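Local coordinates for nitronate monooxygenase family protein (Pseudomonas aeruginosa, PDB 4QIT) that catalyses the oxidative denitrification of alkyl nitronates with molecular oxygen and FMN, the toxin propionate 3-nitronate being its best substrate, at residues F138-A142 with S189-F193; R157-T163 with A176-Q182; A181-E185 with A201-L207; I184-G188 with W331-G335. The protein carries 1 engineered substitution. One frame throughout, in Å; residues are numbered along the deposited sequence.

Contact 1 of 4, residues F138-A142 with S189-F193; sequences FHFGA and SRGVF. Engineered in segment 189-193: Ser189 (natural residue His). With NIE (nitroethane), chain D; FMN (flavin mononucleotide), chain C.
Gly141 CA sits over the face of the Phe193 ring, 3.8 Å from its centroid and 12° off the ring normal. This is a CH-pi contact. Gly141 is nearly fully extended (phi/psi 175/172), and Phe193 holds its ring there with an m chi1. Phe140 comes just before, with a positive phi (86/-11) as the chain leaves strand 135-139. Its CA is 4.7 Å from Gly191 CA, the closest pairing of the backbones. Phe140 O receives a CA-H...O contact from Phe193 CA at 3.4 Å. Water 1 joins the chains again: it accepts from Phe140 N at 2.8 Å and donates to Gly191 O at 2.7 Å. The site is the C-terminal mouth of the TIM barrel, where the loop after strand 135-139 meets the loop before helix 204-212. His139, a residue of the FMN pocket, ends its strand with chi1 t, and its NE2 donates to Ser189 O at 3.0 Å. Phe140 takes chi1 m, and its ring edge meets Ser189 CB (CZ to CB 3.6 Å) and Arg190 O (CE1 to O 3.3 Å). Arg190 points its CA-to-CB bond away, and its NE forms a salt bridge with Asp199. Ser189 is an engineered replacement of His. Its backbone N donates to O4 of the bound nitroethane at 2.8 Å.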
# COMPACT_ATOMS: atom_id res chain seq x y z
N PHE A 138 -10.50 -17.33 -9.13
CA PHE A 138 -9.27 -17.43 -9.89
C PHE A 138 -8.28 -16.36 -9.46
O PHE A 138 -8.66 -15.22 -9.18
CB PHE A 138 -9.55 -17.31 -11.39
CG PHE A 138 -10.41 -18.43 -11.91
CD1 PHE A 138 -9.86 -19.67 -12.17
CD2 PHE A 138 -11.77 -18.24 -12.12
CE1 PHE A 138 -10.64 -20.72 -12.64
CE2 PHE A 138 -12.57 -19.29 -12.60
CZ PHE A 138 -12.00 -20.53 -12.85
N HIS A 139 -7.00 -16.75 -9.43
CA HIS A 139 -5.90 -15.88 -9.02
C HIS A 139 -4.88 -15.83 -10.14
O HIS A 139 -4.63 -16.86 -10.78
CB HIS A 139 -5.23 -16.45 -7.77
CG HIS A 139 -4.52 -15.43 -6.94
ND1 HIS A 139 -5.18 -14.35 -6.37
CD2 HIS A 139 -3.23 -15.31 -6.56
CE1 HIS A 139 -4.32 -13.62 -5.69
NE2 HIS A 139 -3.13 -14.18 -5.79
N PHE A 140 -4.31 -14.65 -10.36
CA PHE A 140 -3.25 -14.37 -11.35
C PHE A 140 -3.77 -14.06 -12.75
O PHE A 140 -3.00 -13.63 -13.61
CB PHE A 140 -2.21 -15.50 -11.47
CG PHE A 140 -1.49 -15.84 -10.20
CD1 PHE A 140 -0.97 -14.85 -9.37
CD2 PHE A 140 -1.29 -17.16 -9.86
CE1 PHE A 140 -0.27 -15.20 -8.22
CE2 PHE A 140 -0.61 -17.52 -8.71
CZ PHE A 140 -0.10 -16.54 -7.88
N GLY A 141 -5.06 -14.27 -12.98
CA GLY A 141 -5.66 -14.00 -14.29
C GLY A 141 -7.10 -14.46 -14.34
O GLY A 141 -7.60 -15.11 -13.42
N ALA A 142 -7.78 -14.11 -15.43
CA ALA A 142 -9.15 -14.57 -15.64
C ALA A 142 -9.13 -15.61 -16.75
O ALA A 142 -8.39 -15.47 -17.73
CB ALA A 142 -10.05 -13.41 -16.02
N SER A 189 0.60 -14.48 -2.34
CA SER A 189 1.00 -14.06 -3.69
C SER A 189 0.19 -12.86 -4.19
O SER A 189 -1.04 -12.82 -4.06
CB SER A 189 0.88 -15.22 -4.68
OG SER A 189 1.76 -16.28 -4.31
N ARG A 190 0.89 -11.90 -4.77
CA ARG A 190 0.19 -10.78 -5.40
C ARG A 190 -0.54 -11.24 -6.66
O ARG A 190 -0.01 -12.01 -7.46
CB ARG A 190 1.15 -9.63 -5.70
CG ARG A 190 1.57 -8.94 -4.41
CD ARG A 190 2.15 -7.56 -4.57
NE ARG A 190 1.41 -6.65 -5.45
CZ ARG A 190 0.21 -6.11 -5.21
NH1 ARG A 190 -0.48 -6.40 -4.12
NH2 ARG A 190 -0.29 -5.26 -6.10
N GLY A 191 -1.77 -10.76 -6.83
CA GLY A 191 -2.60 -11.19 -7.95
C GLY A 191 -2.29 -10.53 -9.28
O GLY A 191 -3.10 -10.59 -10.19
N VAL A 192 -1.12 -9.88 -9.39
CA VAL A 192 -0.72 -9.18 -10.61
C VAL A 192 -0.75 -10.11 -11.82
O VAL A 192 -0.18 -11.20 -11.78
CB VAL A 192 0.69 -8.59 -10.46
CG1 VAL A 192 1.10 -7.88 -11.76
CG2 VAL A 192 0.76 -7.63 -9.28
N PHE A 193 -1.41 -9.68 -12.89
CA PHE A 193 -1.58 -10.54 -14.07
C PHE A 193 -0.26 -10.75 -14.82
O PHE A 193 0.08 -11.88 -15.17
CB PHE A 193 -2.61 -9.95 -15.06
CG PHE A 193 -4.05 -10.12 -14.65
CD1 PHE A 193 -4.42 -10.36 -13.33
CD2 PHE A 193 -5.05 -10.02 -15.61
CE1 PHE A 193 -5.76 -10.50 -12.98
CE2 PHE A 193 -6.39 -10.17 -15.27
CZ PHE A 193 -6.75 -10.41 -13.94
N3 NIE D . 0.12 -17.84 -1.58
C1 NIE D . -0.27 -18.37 -3.86
C2 NIE D . -0.06 -18.93 -2.47
O4 NIE D . -0.64 -16.88 -1.65
O5 NIE D . 1.33 -17.70 -0.97
N1 FMN C . -4.97 -16.22 -2.81
C2 FMN C . -5.26 -17.14 -3.81
O2 FMN C . -5.90 -16.77 -4.79
N3 FMN C . -4.88 -18.46 -3.71
C4 FMN C . -4.16 -18.86 -2.61
O4 FMN C . -3.78 -20.02 -2.48
C4A FMN C . -3.85 -17.94 -1.61
N5 FMN C . -3.13 -18.37 -0.53
C5A FMN C . -2.83 -17.51 0.49
C6 FMN C . -2.11 -17.99 1.57
C7 FMN C . -1.78 -17.17 2.63
C7M FMN C . -1.03 -17.78 3.78
C8 FMN C . -2.16 -15.82 2.60
C8M FMN C . -1.80 -14.91 3.73
C9 FMN C . -2.88 -15.34 1.50
C9A FMN C . -3.22 -16.18 0.43
N10 FMN C . -3.94 -15.73 -0.67
C10 FMN C . -4.25 -16.61 -1.70
C1' FMN C . -4.36 -14.28 -0.77
C2' FMN C . -5.76 -14.02 -0.24
O2' FMN C . -6.70 -14.48 -1.18
C3' FMN C . -6.00 -12.53 -0.03
O3' FMN C . -5.56 -11.76 -1.14
C4' FMN C . -5.19 -12.10 1.17
O4' FMN C . -5.19 -13.14 2.13
C5' FMN C . -5.84 -10.87 1.78
O5' FMN C . -4.86 -10.32 2.60
P FMN C . -4.91 -10.47 4.19
O1P FMN C . -6.33 -10.75 4.62
O2P FMN C . -4.35 -9.21 4.76
O3P FMN C . -4.05 -11.66 4.49
O HOH W 1 -5.28 -12.11 -9.68

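Contact 2 of 4, residues R157-T163 with A176-Q182. With FMN (flavin mononucleotide), chain C.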
# COMPACT_ATOMS: atom_id res chain seq x y z
N ARG A 157 -21.03 -19.25 -9.03
CA ARG A 157 -20.62 -17.85 -9.05
C ARG A 157 -19.11 -17.77 -9.24
O ARG A 157 -18.37 -18.52 -8.60
CB ARG A 157 -20.99 -17.14 -7.74
CG ARG A 157 -22.46 -17.24 -7.36
CD ARG A 157 -23.36 -16.66 -8.43
NE ARG A 157 -24.73 -16.56 -7.95
CZ ARG A 157 -25.79 -16.42 -8.75
NH1 ARG A 157 -25.63 -16.38 -10.06
NH2 ARG A 157 -27.00 -16.32 -8.22
N VAL A 158 -18.65 -16.88 -10.12
CA VAL A 158 -17.23 -16.81 -10.46
C VAL A 158 -16.60 -15.50 -9.99
O VAL A 158 -17.06 -14.40 -10.33
CB VAL A 158 -16.99 -16.95 -11.98
CG1 VAL A 158 -15.51 -16.77 -12.32
CG2 VAL A 158 -17.49 -18.32 -12.47
N LEU A 159 -15.53 -15.62 -9.19
CA LEU A 159 -14.79 -14.46 -8.72
C LEU A 159 -13.39 -14.47 -9.33
O LEU A 159 -12.81 -15.54 -9.53
CB LEU A 159 -14.64 -14.48 -7.19
CG LEU A 159 -15.85 -14.67 -6.27
CD1 LEU A 159 -15.55 -14.05 -4.91
CD2 LEU A 159 -17.12 -14.11 -6.85
N VAL A 160 -12.84 -13.29 -9.60
CA VAL A 160 -11.45 -13.19 -10.03
C VAL A 160 -10.76 -12.05 -9.28
O VAL A 160 -11.34 -10.98 -9.10
CB VAL A 160 -11.32 -12.94 -11.56
CG1 VAL A 160 -9.85 -12.96 -11.99
CG2 VAL A 160 -12.10 -13.98 -12.36
N CYS A 161 -9.54 -12.30 -8.83
CA CYS A 161 -8.75 -11.27 -8.16
C CYS A 161 -8.13 -10.29 -9.15
O CYS A 161 -7.66 -10.68 -10.23
CB CYS A 161 -7.65 -11.95 -7.36
SG CYS A 161 -6.57 -10.82 -6.49
N ALA A 162 -8.15 -9.01 -8.80
CA ALA A 162 -7.46 -7.98 -9.58
C ALA A 162 -6.73 -7.02 -8.65
O ALA A 162 -7.20 -6.79 -7.52
CB ALA A 162 -8.45 -7.21 -10.44
N THR A 163 -5.62 -6.46 -9.11
CA THR A 163 -4.83 -5.53 -8.30
C THR A 163 -4.88 -4.09 -8.81
O THR A 163 -4.36 -3.19 -8.16
CB THR A 163 -3.35 -5.95 -8.14
OG1 THR A 163 -2.67 -5.82 -9.40
CG2 THR A 163 -3.24 -7.37 -7.60
N ALA A 176 -17.05 -12.29 -15.12
CA ALA A 176 -17.13 -12.73 -13.73
C ALA A 176 -18.29 -12.08 -12.96
O ALA A 176 -18.75 -11.00 -13.33
CB ALA A 176 -15.80 -12.47 -13.01
N ASP A 177 -18.73 -12.75 -11.90
CA ASP A 177 -19.78 -12.22 -11.04
C ASP A 177 -19.28 -11.17 -10.04
O ASP A 177 -20.05 -10.34 -9.58
CB ASP A 177 -20.44 -13.36 -10.27
CG ASP A 177 -21.14 -14.35 -11.19
OD1 ASP A 177 -22.26 -14.03 -11.65
OD2 ASP A 177 -20.59 -15.44 -11.46
N ALA A 178 -17.99 -11.23 -9.69
CA ALA A 178 -17.42 -10.27 -8.76
C ALA A 178 -15.90 -10.20 -8.91
O ALA A 178 -15.27 -11.14 -9.37
CB ALA A 178 -17.79 -10.63 -7.32
N VAL A 179 -15.35 -9.05 -8.51
CA VAL A 179 -13.91 -8.85 -8.53
C VAL A 179 -13.41 -8.79 -7.09
O VAL A 179 -14.02 -8.13 -6.23
CB VAL A 179 -13.51 -7.57 -9.33
CG1 VAL A 179 -14.11 -6.30 -8.69
CG2 VAL A 179 -11.99 -7.45 -9.44
N VAL A 180 -12.34 -9.52 -6.81
CA VAL A 180 -11.68 -9.45 -5.51
C VAL A 180 -10.54 -8.45 -5.65
O VAL A 180 -9.53 -8.72 -6.32
CB VAL A 180 -11.15 -10.80 -5.06
CG1 VAL A 180 -10.46 -10.67 -3.71
CG2 VAL A 180 -12.29 -11.83 -4.97
N ALA A 181 -10.71 -7.29 -5.04
CA ALA A 181 -9.75 -6.21 -5.13
C ALA A 181 -8.65 -6.45 -4.11
O ALA A 181 -8.87 -6.22 -2.92
CB ALA A 181 -10.43 -4.90 -4.87
N GLN A 182 -7.49 -6.88 -4.57
CA GLN A 182 -6.38 -7.17 -3.67
C GLN A 182 -5.43 -5.99 -3.55
O GLN A 182 -4.69 -5.67 -4.49
CB GLN A 182 -5.61 -8.41 -4.14
CG GLN A 182 -4.59 -8.88 -3.13
CD GLN A 182 -3.53 -9.78 -3.74
OE1 GLN A 182 -2.87 -9.39 -4.70
NE2 GLN A 182 -3.34 -10.98 -3.18
N1 FMN C . -4.97 -16.22 -2.81
C2 FMN C . -5.26 -17.14 -3.81
O2 FMN C . -5.90 -16.77 -4.79
N3 FMN C . -4.88 -18.46 -3.71
C4 FMN C . -4.16 -18.86 -2.61
O4 FMN C . -3.78 -20.02 -2.48
C4A FMN C . -3.85 -17.94 -1.61
N5 FMN C . -3.13 -18.37 -0.53
C5A FMN C . -2.83 -17.51 0.49
C6 FMN C . -2.11 -17.99 1.57
C7 FMN C . -1.78 -17.17 2.63
C7M FMN C . -1.03 -17.78 3.78
C8 FMN C . -2.16 -15.82 2.60
C8M FMN C . -1.80 -14.91 3.73
C9 FMN C . -2.88 -15.34 1.50
C9A FMN C . -3.22 -16.18 0.43
N10 FMN C . -3.94 -15.73 -0.67
C10 FMN C . -4.25 -16.61 -1.70
C1' FMN C . -4.36 -14.28 -0.77
C2' FMN C . -5.76 -14.02 -0.24
O2' FMN C . -6.70 -14.48 -1.18
C3' FMN C . -6.00 -12.53 -0.03
O3' FMN C . -5.56 -11.76 -1.14
C4' FMN C . -5.19 -12.10 1.17
O4' FMN C . -5.19 -13.14 2.13
C5' FMN C . -5.84 -10.87 1.78
O5' FMN C . -4.86 -10.32 2.60
P FMN C . -4.91 -10.47 4.19
O1P FMN C . -6.33 -10.75 4.62
O2P FMN C . -4.35 -9.21 4.76
O3P FMN C . -4.05 -11.66 4.49
O HOH W 2 -23.33 -17.08 -11.87
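Apolar side chains pack on both faces of this strand pair. On one face Leu159 CD2 meets Ala178 CB at 3.6 Å, and Leu159 CD1 meets Val180 CG2 at 3.9 Å. Cys161 follows on the same face, with SG 3.5 Å from Gln182 CB. On the other face Ala162 CB touches Val179 CG2 at 3.7 Å and Val160 CG2 reaches Ala176 CB at 4.0 Å. Helix 165-173 covers this second face through Val171. Between the faces runs parallel hydrogen bonding. Val160 N donates to Ala178 O (3.3 Å), Val180 N to Val160 O (2.9 Å), Ala162 N to Val180 O (2.9 Å) and Gln182 N to Ala162 O (3.0 Å). The strand axes are 4.5 Å apart at closest and cross at -28°. At the N-terminal edge Val158 N donates to Asp177 OD2 and Asp177 N to Val158 O, both at 2.8 Å. Arg157 NE bonds Leu14 O, and its NH1 donates to water 2 at 3.0 Å. At the C-terminal edge Gln182 NE2 donates to FMN O3' at 3.1 Å, and Gln182 OE1 accepts from Gly191 N. The contact joins the two strands of a beta-alpha-beta unit of the TIM barrel, linked through helix 165-173, with the cofactor at their C-terminal ends.

Contact 3 of 4, residues A181-E185 with A201-L207; sequences AQGIE and AIGTLAL. With FMN (flavin mononucleotide), chain C.
Strand 178-182 ends at Gln182, and the chain then turns beside the start of helix 204-212. Gln182 NE2 donates to FMN O3' at 3.1 Å, and its OE1 accepts from Gly191 N. Gly183 CA lies 3.9 Å from Thr204 CA and 3.3 Å from Thr204 OG1, where a side chain on Gly183 would clash. Ile184 and Glu185 are helix-like in phi/psi (-59/-25 and -60/-26). Ile202 O accepts from Ile184 N at 2.9 Å and from water 3 at 2.9 Å. Water 3 also donates to Gln182 O at 2.6 Å. Gly203 is the N-cap residue, and Leu207 N donates to Gly203 O at 2.8 Å. Glu185, with chi1 m, accepts at OE1 from Thr204 N at 2.9 Å. Its OE2 takes a bond from water 4 (2.5 Å), which accepts from Leu205 N at 2.8 Å. Thr204 OG1 bonds to Gly223 O. Ile184 CD1 packs on Ala201 CB (3.6 Å). Ala201 O and Gly203 N bond Gln334 of the second subunit. One carboxylate thus serves the helix's first NH groups, directly and through water, at the dimer interface.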
# COMPACT_ATOMS: atom_id res chain seq x y z
N ALA A 181 -10.71 -7.29 -5.04
CA ALA A 181 -9.75 -6.21 -5.13
C ALA A 181 -8.65 -6.45 -4.11
O ALA A 181 -8.87 -6.22 -2.92
CB ALA A 181 -10.43 -4.90 -4.87
N GLN A 182 -7.49 -6.88 -4.57
CA GLN A 182 -6.38 -7.17 -3.67
C GLN A 182 -5.43 -5.99 -3.55
O GLN A 182 -4.69 -5.67 -4.49
CB GLN A 182 -5.61 -8.41 -4.14
CG GLN A 182 -4.59 -8.88 -3.13
CD GLN A 182 -3.53 -9.78 -3.74
OE1 GLN A 182 -2.87 -9.39 -4.70
NE2 GLN A 182 -3.34 -10.98 -3.18
N GLY A 183 -5.42 -5.39 -2.37
CA GLY A 183 -4.53 -4.27 -2.09
C GLY A 183 -3.13 -4.75 -1.74
O GLY A 183 -2.90 -5.94 -1.46
N ILE A 184 -2.19 -3.79 -1.73
CA ILE A 184 -0.79 -4.09 -1.44
C ILE A 184 -0.63 -4.72 -0.05
O ILE A 184 0.31 -5.47 0.18
CB ILE A 184 0.11 -2.82 -1.61
CG1 ILE A 184 1.59 -3.21 -1.78
CG2 ILE A 184 -0.05 -1.89 -0.44
CD1 ILE A 184 1.88 -4.14 -2.92
N GLU A 185 -1.57 -4.43 0.85
CA GLU A 185 -1.56 -4.98 2.20
C GLU A 185 -1.62 -6.50 2.25
O GLU A 185 -1.20 -7.11 3.24
CB GLU A 185 -2.78 -4.47 2.98
CG GLU A 185 -2.68 -3.04 3.50
CD GLU A 185 -3.24 -1.99 2.56
OE1 GLU A 185 -3.19 -2.15 1.32
OE2 GLU A 185 -3.74 -0.96 3.08
N ALA A 201 1.19 -1.62 -7.30
CA ALA A 201 1.22 -1.70 -5.84
C ALA A 201 0.26 -0.70 -5.17
O ALA A 201 0.66 0.13 -4.34
CB ALA A 201 2.65 -1.53 -5.33
N ILE A 202 -1.01 -0.79 -5.54
CA ILE A 202 -2.05 0.09 -5.03
C ILE A 202 -2.58 -0.42 -3.69
O ILE A 202 -2.86 -1.62 -3.54
CB ILE A 202 -3.21 0.19 -6.03
CG1 ILE A 202 -2.69 0.62 -7.41
CG2 ILE A 202 -4.28 1.15 -5.53
CD1 ILE A 202 -3.76 0.59 -8.49
N GLY A 203 -2.68 0.47 -2.72
CA GLY A 203 -3.18 0.09 -1.40
C GLY A 203 -4.67 -0.19 -1.43
O GLY A 203 -5.40 0.34 -2.29
N THR A 204 -5.12 -0.98 -0.47
CA THR A 204 -6.52 -1.38 -0.39
C THR A 204 -7.50 -0.19 -0.39
O THR A 204 -8.51 -0.21 -1.09
CB THR A 204 -6.76 -2.26 0.86
OG1 THR A 204 -5.98 -3.44 0.76
CG2 THR A 204 -8.22 -2.65 0.98
N LEU A 205 -7.19 0.85 0.39
CA LEU A 205 -8.11 1.98 0.52
C LEU A 205 -8.31 2.67 -0.83
O LEU A 205 -9.43 3.02 -1.19
CB LEU A 205 -7.60 2.96 1.57
CG LEU A 205 -8.51 4.18 1.77
CD1 LEU A 205 -8.77 4.41 3.25
CD2 LEU A 205 -7.86 5.40 1.11
N ALA A 206 -7.23 2.84 -1.60
CA ALA A 206 -7.38 3.43 -2.93
C ALA A 206 -8.02 2.44 -3.90
O ALA A 206 -8.95 2.80 -4.64
CB ALA A 206 -6.04 3.91 -3.48
N LEU A 207 -7.55 1.20 -3.91
CA LEU A 207 -8.02 0.23 -4.90
C LEU A 207 -9.52 -0.05 -4.78
O LEU A 207 -10.23 -0.06 -5.79
CB LEU A 207 -7.25 -1.08 -4.82
CG LEU A 207 -7.61 -2.11 -5.90
CD1 LEU A 207 -7.27 -1.62 -7.31
CD2 LEU A 207 -6.91 -3.43 -5.63
N1 FMN C . -4.97 -16.22 -2.81
C2 FMN C . -5.26 -17.14 -3.81
O2 FMN C . -5.90 -16.77 -4.79
N3 FMN C . -4.88 -18.46 -3.71
C4 FMN C . -4.16 -18.86 -2.61
O4 FMN C . -3.78 -20.02 -2.48
C4A FMN C . -3.85 -17.94 -1.61
N5 FMN C . -3.13 -18.37 -0.53
C5A FMN C . -2.83 -17.51 0.49
C6 FMN C . -2.11 -17.99 1.57
C7 FMN C . -1.78 -17.17 2.63
C7M FMN C . -1.03 -17.78 3.78
C8 FMN C . -2.16 -15.82 2.60
C8M FMN C . -1.80 -14.91 3.73
C9 FMN C . -2.88 -15.34 1.50
C9A FMN C . -3.22 -16.18 0.43
N10 FMN C . -3.94 -15.73 -0.67
C10 FMN C . -4.25 -16.61 -1.70
C1' FMN C . -4.36 -14.28 -0.77
C2' FMN C . -5.76 -14.02 -0.24
O2' FMN C . -6.70 -14.48 -1.18
C3' FMN C . -6.00 -12.53 -0.03
O3' FMN C . -5.56 -11.76 -1.14
C4' FMN C . -5.19 -12.10 1.17
O4' FMN C . -5.19 -13.14 2.13
C5' FMN C . -5.84 -10.87 1.78
O5' FMN C . -4.86 -10.32 2.60
P FMN C . -4.91 -10.47 4.19
O1P FMN C . -6.33 -10.75 4.62
O2P FMN C . -4.35 -9.21 4.76
O3P FMN C . -4.05 -11.66 4.49
O HOH W 3 -2.62 -4.13 -4.94
O HOH W 4 -4.88 0.97 2.05

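Contact 4 of 4, residues I184-G188 with W331-G335; sequences IEAGG and WAGQG. With FMN (flavin mononucleotide), chain C; NIE (nitroethane), chain D.
The loop after TIM-barrel strand 178-182 meets a loop between helices 307-320 and 344-355, beside the flavin. They run nearly antiparallel, with end-to-end directions 158° apart. Gln334 and Glu185 bury the most surface. Their CA atoms are 4.9 Å apart, and Gln334 N donates to Glu185 O at 2.8 Å. Gln334, with chi1 m and chi2 t, points its CA-to-CB bond toward 184-188; its OE1 is 3.3 Å from Glu185 CG. Its amide continues to Ala201 and Gly203 of the second subunit, while Glu185 OE1 accepts from Thr204 N. Gly187 and Gly333 pair with CA atoms 3.7 Å apart, too close for a side chain on Gly187. Gly187 N donates to FMN O5' at 3.3 Å, and a CB on Gly333 would strike the phosphate. Gly188, third in buried area, has a positive phi (77/-161). Its N is 3.8 Å from Trp331 CB, and its CA is 3.3 Å from nitroethane O4. Trp331 sets its ring edge by the flavin methyl C7M. Nitroethane O5 lies over one ring face, with Trp331 NE1 2.7 Å from O5.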
# COMPACT_ATOMS: atom_id res chain seq x y z
N ILE A 184 -2.19 -3.79 -1.73
CA ILE A 184 -0.79 -4.09 -1.44
C ILE A 184 -0.63 -4.72 -0.05
O ILE A 184 0.31 -5.47 0.18
CB ILE A 184 0.11 -2.82 -1.61
CG1 ILE A 184 1.59 -3.21 -1.78
CG2 ILE A 184 -0.05 -1.89 -0.44
CD1 ILE A 184 1.88 -4.14 -2.92
N GLU A 185 -1.57 -4.43 0.85
CA GLU A 185 -1.56 -4.98 2.20
C GLU A 185 -1.62 -6.50 2.25
O GLU A 185 -1.20 -7.11 3.24
CB GLU A 185 -2.78 -4.47 2.98
CG GLU A 185 -2.68 -3.04 3.50
CD GLU A 185 -3.24 -1.99 2.56
OE1 GLU A 185 -3.19 -2.15 1.32
OE2 GLU A 185 -3.74 -0.96 3.08
N ALA A 186 -2.20 -7.11 1.21
CA ALA A 186 -2.55 -8.52 1.27
C ALA A 186 -1.37 -9.43 1.49
O ALA A 186 -0.26 -9.19 0.98
CB ALA A 186 -3.28 -8.95 0.02
N GLY A 187 -1.61 -10.50 2.24
CA GLY A 187 -0.63 -11.56 2.39
C GLY A 187 -0.61 -12.52 1.22
O GLY A 187 -1.56 -12.61 0.44
N GLY A 188 0.47 -13.29 1.11
CA GLY A 188 0.58 -14.30 0.07
C GLY A 188 0.88 -13.71 -1.30
O GLY A 188 1.38 -12.58 -1.40
N TRP A 331 3.27 -16.77 5.07
CA TRP A 331 2.59 -15.63 4.46
C TRP A 331 1.74 -14.85 5.48
O TRP A 331 1.13 -15.43 6.37
CB TRP A 331 1.72 -16.10 3.30
CG TRP A 331 2.42 -16.98 2.29
CD1 TRP A 331 2.07 -18.25 1.94
CD2 TRP A 331 3.59 -16.66 1.52
NE1 TRP A 331 2.94 -18.73 0.98
CE2 TRP A 331 3.87 -17.78 0.71
CE3 TRP A 331 4.41 -15.53 1.44
CZ2 TRP A 331 4.95 -17.79 -0.17
CZ3 TRP A 331 5.49 -15.56 0.56
CH2 TRP A 331 5.74 -16.68 -0.23
N ALA A 332 1.71 -13.54 5.32
CA ALA A 332 0.98 -12.67 6.22
C ALA A 332 0.81 -11.30 5.58
O ALA A 332 1.72 -10.81 4.92
CB ALA A 332 1.71 -12.54 7.57
N GLY A 333 -0.36 -10.69 5.80
CA GLY A 333 -0.65 -9.35 5.32
C GLY A 333 -0.17 -8.27 6.28
O GLY A 333 0.33 -8.57 7.38
N GLN A 334 -0.35 -7.02 5.88
CA GLN A 334 0.20 -5.91 6.65
C GLN A 334 -0.58 -5.64 7.94
O GLN A 334 -0.15 -4.83 8.76
CB GLN A 334 0.32 -4.65 5.79
CG GLN A 334 1.40 -4.77 4.71
CD GLN A 334 1.55 -3.51 3.88
OE1 GLN A 334 0.58 -2.77 3.69
NE2 GLN A 334 2.77 -3.24 3.41
N GLY A 335 -1.70 -6.33 8.14
CA GLY A 335 -2.40 -6.28 9.41
C GLY A 335 -2.02 -7.40 10.36
O GLY A 335 -2.73 -7.63 11.35
N1 FMN C . -4.97 -16.22 -2.81
C2 FMN C . -5.26 -17.14 -3.81
O2 FMN C . -5.90 -16.77 -4.79
N3 FMN C . -4.88 -18.46 -3.71
C4 FMN C . -4.16 -18.86 -2.61
O4 FMN C . -3.78 -20.02 -2.48
C4A FMN C . -3.85 -17.94 -1.61
N5 FMN C . -3.13 -18.37 -0.53
C5A FMN C . -2.83 -17.51 0.49
C6 FMN C . -2.11 -17.99 1.57
C7 FMN C . -1.78 -17.17 2.63
C7M FMN C . -1.03 -17.78 3.78
C8 FMN C . -2.16 -15.82 2.60
C8M FMN C . -1.80 -14.91 3.73
C9 FMN C . -2.88 -15.34 1.50
C9A FMN C . -3.22 -16.18 0.43
N10 FMN C . -3.94 -15.73 -0.67
C10 FMN C . -4.25 -16.61 -1.70
C1' FMN C . -4.36 -14.28 -0.77
C2' FMN C . -5.76 -14.02 -0.24
O2' FMN C . -6.70 -14.48 -1.18
C3' FMN C . -6.00 -12.53 -0.03
O3' FMN C . -5.56 -11.76 -1.14
C4' FMN C . -5.19 -12.10 1.17
O4' FMN C . -5.19 -13.14 2.13
C5' FMN C . -5.84 -10.87 1.78
O5' FMN C . -4.86 -10.32 2.60
P FMN C . -4.91 -10.47 4.19
O1P FMN C . -6.33 -10.75 4.62
O2P FMN C . -4.35 -9.21 4.76
O3P FMN C . -4.05 -11.66 4.49
N3 NIE D . 0.12 -17.84 -1.58
C1 NIE D . -0.27 -18.37 -3.86
C2 NIE D . -0.06 -18.93 -2.47
O4 NIE D . -0.64 -16.88 -1.65
O5 NIE D . 1.33 -17.70 -0.97

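How the contacts relate
From the N terminus, strand 135-139 leads into contact 1, which closes a loop when the chain returns at 189-193. Contact 2 is nested inside that loop and joins neighbouring barrel strands 157-162 and 178-182. Contact 3 starts on the last two residues of contact 2, Ala181 and Gln182, and closes on helix 204-212. Contact 4 shares Ile184 and Glu185 with contact 3 but reaches far along the chain to 331-335. Contacts 3 and 4 both cross contact 1, since their segments alternate with its own. Contact 4 opens after contact 2 has closed. All four touch FMN, contacts 1 and 4 also touch nitroethane, and contacts 3 and 4 reach the second subunit.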